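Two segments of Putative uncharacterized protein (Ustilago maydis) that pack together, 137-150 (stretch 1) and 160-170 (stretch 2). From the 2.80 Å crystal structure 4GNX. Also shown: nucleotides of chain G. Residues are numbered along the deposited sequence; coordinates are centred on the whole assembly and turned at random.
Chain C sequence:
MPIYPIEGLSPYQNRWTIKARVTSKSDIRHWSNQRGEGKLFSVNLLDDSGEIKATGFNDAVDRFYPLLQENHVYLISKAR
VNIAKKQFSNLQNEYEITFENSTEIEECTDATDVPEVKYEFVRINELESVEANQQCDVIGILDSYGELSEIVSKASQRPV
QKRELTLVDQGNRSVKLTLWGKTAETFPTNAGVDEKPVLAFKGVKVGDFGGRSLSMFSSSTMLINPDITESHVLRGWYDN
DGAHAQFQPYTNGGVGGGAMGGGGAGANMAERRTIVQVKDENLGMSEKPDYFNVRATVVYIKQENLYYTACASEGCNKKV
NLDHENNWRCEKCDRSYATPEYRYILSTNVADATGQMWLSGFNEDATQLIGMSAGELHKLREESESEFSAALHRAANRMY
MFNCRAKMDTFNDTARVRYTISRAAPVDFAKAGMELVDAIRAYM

Stretch 1 (137-150) DVIGILDSYGELSE
Stretch 2 (160-170) VQKRELTLVDQ

The two stretches form an antiparallel β-ribbon in two ladders, their register shifting by one residue between Tyr 145 and Ser 149. Strand 137-145 and strand 160-168 approach to 4.6 Å, with 124° between their N-to-C directions, and the stretches bury 977 Å², both sides summed. Residues 160-168 are extended (phi about -80 to -150°, psi about 120 to 150°); on the other strand Asp 143 departs from this, at -88/-55.

Val 160 (chi1 t) points away from stretch 1, its CG1 lying 3.1 Å from O2 of DT6; its carbonyl O receives a CA-H...O contact from Glu 150 CA at 3.3 Å. Gln 161 (chi1 m, chi2 p) pairs with Glu 150 (chi1 t, chi2 t) at a non-hydrogen-bonded position, CA to CA 4.8 Å. Their side chains share one face and converge, Gln 161 NE2 reaching 2.7 Å from Glu 150 OE1, but the angle is too poor for a hydrogen bond.

Lys 162 pairs with Ser 149 (chi1 p). Ser 149 N donates to Lys 162 O at 2.9 Å, and Lys 162 N returns a weak bond to Ser 149 O, also 2.9 Å but bent to 121°. The lysine side chain leads away, its NZ forming a salt bridge with Glu 164 OE2 at 3.0 Å.

Arg 163 spans the register shift. With chi1 and chi2 t and chi3 m, its NE donates to Gly 146 O at 2.8 Å, near the guanidinium plane. Leu 148 (chi1 t) covers one guanidinium face, its CB 3.4 Å from Arg 163 NH2, while Arg 163 NE lies at the edge of the Tyr 145 ring, 3.8 Å from Tyr 145 CD2. Glu 164 (chi1 m, chi2 t) contributes its backbone: its O accepts a very short 2.4 Å bond from Gly 146 N.

Leu 165 (chi1 -31°, chi2 t) lies across from Tyr 145 (chi1 p), CA to CA 4.1 Å. Its CD2 packs 3.7 Å from Tyr 145 CB, and its CB 3.7 Å from Leu 142 CD1, an apolar cluster on one face. Thr 166 (chi1 m) bonds two consecutive residues: its O accepts from Asp 143 N at 2.8 Å, and its N donates to Ser 144 O at 2.9 Å, both nearly linear. Asp 143 is thus an extra residue, slipping the pairing by one.

Leu 167 (chi1 m, chi2 t) faces Leu 142 (chi1 t, chi2 p), CA to CA 4.8 Å. Val 168 (chi1 t) pairs with Ile 141 (chi1 m, chi2 m): Ile 141 N donates to Val 168 O at 2.9 Å, and Val 168 N to Ile 141 O at 3.0 Å.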

# COMPACT_ATOMS: atom_id res chain seq x y z
N ASP C 137 -2.46 11.98 -18.72
CA ASP C 137 -2.55 13.25 -19.45
C ASP C 137 -3.90 13.41 -20.13
O ASP C 137 -4.37 12.50 -20.80
CB ASP C 137 -1.46 13.34 -20.50
CG ASP C 137 -0.09 13.57 -19.90
OD1 ASP C 137 0.00 13.78 -18.67
OD2 ASP C 137 0.90 13.53 -20.67
N VAL C 138 -4.52 14.58 -19.98
CA VAL C 138 -5.85 14.84 -20.55
C VAL C 138 -5.96 16.22 -21.19
O VAL C 138 -5.54 17.21 -20.60
CB VAL C 138 -6.96 14.69 -19.48
CG1 VAL C 138 -8.25 15.37 -19.91
CG2 VAL C 138 -7.23 13.22 -19.16
N ILE C 139 -6.51 16.26 -22.40
CA ILE C 139 -6.94 17.51 -23.04
C ILE C 139 -8.45 17.52 -23.35
O ILE C 139 -9.06 16.47 -23.58
CB ILE C 139 -6.12 17.80 -24.33
CG1 ILE C 139 -6.29 19.26 -24.76
CG2 ILE C 139 -6.44 16.79 -25.42
CD1 ILE C 139 -5.30 19.73 -25.80
N GLY C 140 -9.05 18.71 -23.33
CA GLY C 140 -10.48 18.86 -23.62
C GLY C 140 -10.96 20.29 -23.46
O GLY C 140 -10.23 21.16 -22.99
N ILE C 141 -12.21 20.52 -23.87
CA ILE C 141 -12.83 21.83 -23.72
C ILE C 141 -13.35 21.95 -22.30
O ILE C 141 -13.95 21.01 -21.77
CB ILE C 141 -14.01 22.03 -24.70
CG1 ILE C 141 -13.57 21.83 -26.17
CG2 ILE C 141 -14.69 23.38 -24.49
CD1 ILE C 141 -12.83 23.00 -26.81
N LEU C 142 -13.07 23.09 -21.67
CA LEU C 142 -13.72 23.47 -20.42
C LEU C 142 -15.16 23.88 -20.71
O LEU C 142 -15.41 24.78 -21.51
CB LEU C 142 -12.98 24.64 -19.74
CG LEU C 142 -13.69 25.30 -18.55
CD1 LEU C 142 -13.58 24.43 -17.31
CD2 LEU C 142 -13.15 26.69 -18.28
N ASP C 143 -16.10 23.22 -20.05
CA ASP C 143 -17.51 23.52 -20.22
C ASP C 143 -17.94 24.62 -19.23
O ASP C 143 -18.47 25.67 -19.62
CB ASP C 143 -18.35 22.25 -20.03
CG ASP C 143 -19.83 22.53 -20.06
OD1 ASP C 143 -20.36 22.82 -21.16
OD2 ASP C 143 -20.45 22.47 -18.98
N SER C 144 -17.68 24.36 -17.95
CA SER C 144 -18.00 25.26 -16.86
C SER C 144 -17.10 24.91 -15.69
O SER C 144 -16.35 23.92 -15.74
CB SER C 144 -19.47 25.12 -16.45
OG SER C 144 -19.76 23.78 -16.06
N TYR C 145 -17.16 25.70 -14.63
CA TYR C 145 -16.40 25.39 -13.44
C TYR C 145 -17.18 25.72 -12.18
O TYR C 145 -17.95 26.68 -12.15
CB TYR C 145 -15.05 26.09 -13.44
CG TYR C 145 -15.11 27.58 -13.71
CD1 TYR C 145 -15.12 28.07 -15.02
CD2 TYR C 145 -15.11 28.49 -12.65
CE1 TYR C 145 -15.15 29.42 -15.27
CE2 TYR C 145 -15.13 29.85 -12.90
CZ TYR C 145 -15.16 30.31 -14.21
OH TYR C 145 -15.19 31.66 -14.47
N GLY C 146 -16.96 24.91 -11.15
CA GLY C 146 -17.64 25.09 -9.89
C GLY C 146 -17.21 26.34 -9.15
O GLY C 146 -16.27 27.04 -9.55
N GLU C 147 -17.94 26.63 -8.07
CA GLU C 147 -17.54 27.65 -7.13
C GLU C 147 -16.37 27.10 -6.32
O GLU C 147 -16.15 25.88 -6.26
CB GLU C 147 -18.71 28.04 -6.22
CG GLU C 147 -18.69 27.48 -4.81
CD GLU C 147 -19.19 26.05 -4.69
OE1 GLU C 147 -19.28 25.35 -5.73
OE2 GLU C 147 -19.49 25.62 -3.55
N LEU C 148 -15.61 28.01 -5.74
CA LEU C 148 -14.54 27.67 -4.82
C LEU C 148 -15.09 27.24 -3.47
O LEU C 148 -15.84 27.98 -2.83
CB LEU C 148 -13.62 28.88 -4.65
CG LEU C 148 -12.32 28.72 -3.87
CD1 LEU C 148 -11.28 29.65 -4.46
CD2 LEU C 148 -12.49 28.97 -2.37
N SER C 149 -14.70 26.04 -3.02
CA SER C 149 -15.07 25.54 -1.71
C SER C 149 -13.85 25.40 -0.81
O SER C 149 -12.79 24.94 -1.24
CB SER C 149 -15.79 24.20 -1.81
OG SER C 149 -14.91 23.19 -2.28
N GLU C 150 -14.03 25.79 0.45
CA GLU C 150 -12.98 25.68 1.43
C GLU C 150 -13.35 24.63 2.46
O GLU C 150 -14.37 24.74 3.13
CB GLU C 150 -12.73 27.02 2.12
CG GLU C 150 -11.62 26.95 3.16
CD GLU C 150 -10.95 28.29 3.40
OE1 GLU C 150 -10.98 29.15 2.48
OE2 GLU C 150 -10.38 28.47 4.50
N VAL C 160 -8.41 24.04 3.12
CA VAL C 160 -7.98 23.84 1.73
C VAL C 160 -8.91 24.48 0.70
O VAL C 160 -10.12 24.28 0.73
CB VAL C 160 -7.84 22.34 1.36
CG1 VAL C 160 -6.97 22.20 0.12
CG2 VAL C 160 -7.25 21.52 2.50
N GLN C 161 -8.32 25.25 -0.22
CA GLN C 161 -9.07 25.79 -1.36
C GLN C 161 -9.26 24.74 -2.45
O GLN C 161 -8.32 24.02 -2.79
CB GLN C 161 -8.39 27.03 -1.95
CG GLN C 161 -8.80 28.36 -1.32
CD GLN C 161 -8.10 28.65 0.00
OE1 GLN C 161 -6.96 28.23 0.23
NE2 GLN C 161 -8.77 29.39 0.88
N LYS C 162 -10.46 24.68 -3.01
CA LYS C 162 -10.82 23.64 -3.95
C LYS C 162 -11.75 24.21 -5.02
O LYS C 162 -12.57 25.06 -4.72
CB LYS C 162 -11.52 22.52 -3.20
CG LYS C 162 -11.65 21.23 -3.97
CD LYS C 162 -12.93 20.50 -3.64
CE LYS C 162 -13.37 19.70 -4.85
NZ LYS C 162 -14.56 18.85 -4.56
N ARG C 163 -11.62 23.75 -6.26
CA ARG C 163 -12.59 24.08 -7.31
C ARG C 163 -12.70 22.98 -8.37
O ARG C 163 -11.73 22.27 -8.62
CB ARG C 163 -12.29 25.45 -7.95
CG ARG C 163 -13.10 25.73 -9.20
CD ARG C 163 -12.86 27.12 -9.75
NE ARG C 163 -13.73 28.10 -9.09
CZ ARG C 163 -13.30 29.17 -8.44
NH1 ARG C 163 -12.00 29.43 -8.37
NH2 ARG C 163 -14.18 29.98 -7.87
N GLU C 164 -13.88 22.86 -8.98
CA GLU C 164 -14.15 21.80 -9.94
C GLU C 164 -14.47 22.32 -11.33
O GLU C 164 -15.25 23.25 -11.49
CB GLU C 164 -15.29 20.91 -9.44
CG GLU C 164 -14.83 19.97 -8.34
CD GLU C 164 -15.74 18.79 -8.16
OE1 GLU C 164 -16.74 18.66 -8.91
OE2 GLU C 164 -15.46 17.97 -7.26
N LEU C 165 -13.85 21.69 -12.32
CA LEU C 165 -14.06 22.01 -13.72
C LEU C 165 -14.72 20.83 -14.41
O LEU C 165 -14.46 19.68 -14.06
CB LEU C 165 -12.74 22.29 -14.44
CG LEU C 165 -11.52 22.89 -13.73
CD1 LEU C 165 -10.34 22.91 -14.69
CD2 LEU C 165 -11.79 24.29 -13.20
N THR C 166 -15.55 21.12 -15.41
CA THR C 166 -16.13 20.07 -16.24
C THR C 166 -15.43 20.08 -17.60
O THR C 166 -15.43 21.10 -18.30
CB THR C 166 -17.66 20.24 -16.41
OG1 THR C 166 -18.26 20.46 -15.13
CG2 THR C 166 -18.29 19.00 -17.05
N LEU C 167 -14.84 18.94 -17.97
CA LEU C 167 -14.10 18.82 -19.22
C LEU C 167 -14.82 17.88 -20.15
O LEU C 167 -15.45 16.93 -19.69
CB LEU C 167 -12.69 18.30 -18.97
CG LEU C 167 -11.86 19.15 -18.02
CD1 LEU C 167 -10.63 18.37 -17.61
CD2 LEU C 167 -11.48 20.48 -18.67
N VAL C 168 -14.71 18.15 -21.45
CA VAL C 168 -15.47 17.44 -22.48
C VAL C 168 -14.58 17.19 -23.71
O VAL C 168 -13.76 18.05 -24.07
CB VAL C 168 -16.72 18.26 -22.88
CG1 VAL C 168 -17.23 17.86 -24.25
CG2 VAL C 168 -17.82 18.11 -21.84
N ASP C 169 -14.72 16.03 -24.33
CA ASP C 169 -14.11 15.80 -25.65
C ASP C 169 -15.02 15.09 -26.67
O ASP C 169 -16.18 14.78 -26.38
CB ASP C 169 -12.72 15.13 -25.52
CG ASP C 169 -12.79 13.61 -25.26
OD1 ASP C 169 -13.87 12.99 -25.40
OD2 ASP C 169 -11.74 13.05 -24.90
N GLN C 170 -14.48 14.85 -27.87
CA GLN C 170 -15.20 14.23 -28.98
C GLN C 170 -15.96 12.97 -28.55
O GLN C 170 -16.94 12.59 -29.18
CB GLN C 170 -14.25 13.87 -30.14
CG GLN C 170 -13.26 14.96 -30.54
CD GLN C 170 -11.97 14.95 -29.72
OE1 GLN C 170 -11.93 14.47 -28.59
NE2 GLN C 170 -10.90 15.50 -30.29
P DT G 6 -4.26 13.47 -2.52
OP1 DT G 6 -4.15 12.04 -2.14
OP2 DT G 6 -4.65 13.83 -3.90
O5' DT G 6 -5.27 14.17 -1.50
C5' DT G 6 -5.31 13.78 -0.11
C4' DT G 6 -5.73 14.94 0.77
O4' DT G 6 -4.88 16.08 0.55
C3' DT G 6 -7.17 15.42 0.57
O3' DT G 6 -7.80 15.55 1.84
C2' DT G 6 -7.02 16.74 -0.16
C1' DT G 6 -5.63 17.24 0.22
N1 DT G 6 -4.93 17.95 -0.87
C2 DT G 6 -4.61 19.28 -0.71
O2 DT G 6 -4.89 19.91 0.30
N3 DT G 6 -3.95 19.85 -1.77
C4 DT G 6 -3.58 19.23 -2.95
O4 DT G 6 -2.99 19.87 -3.82
C5 DT G 6 -3.94 17.84 -3.05
C7 DT G 6 -3.58 17.08 -4.30
C6 DT G 6 -4.59 17.27 -2.03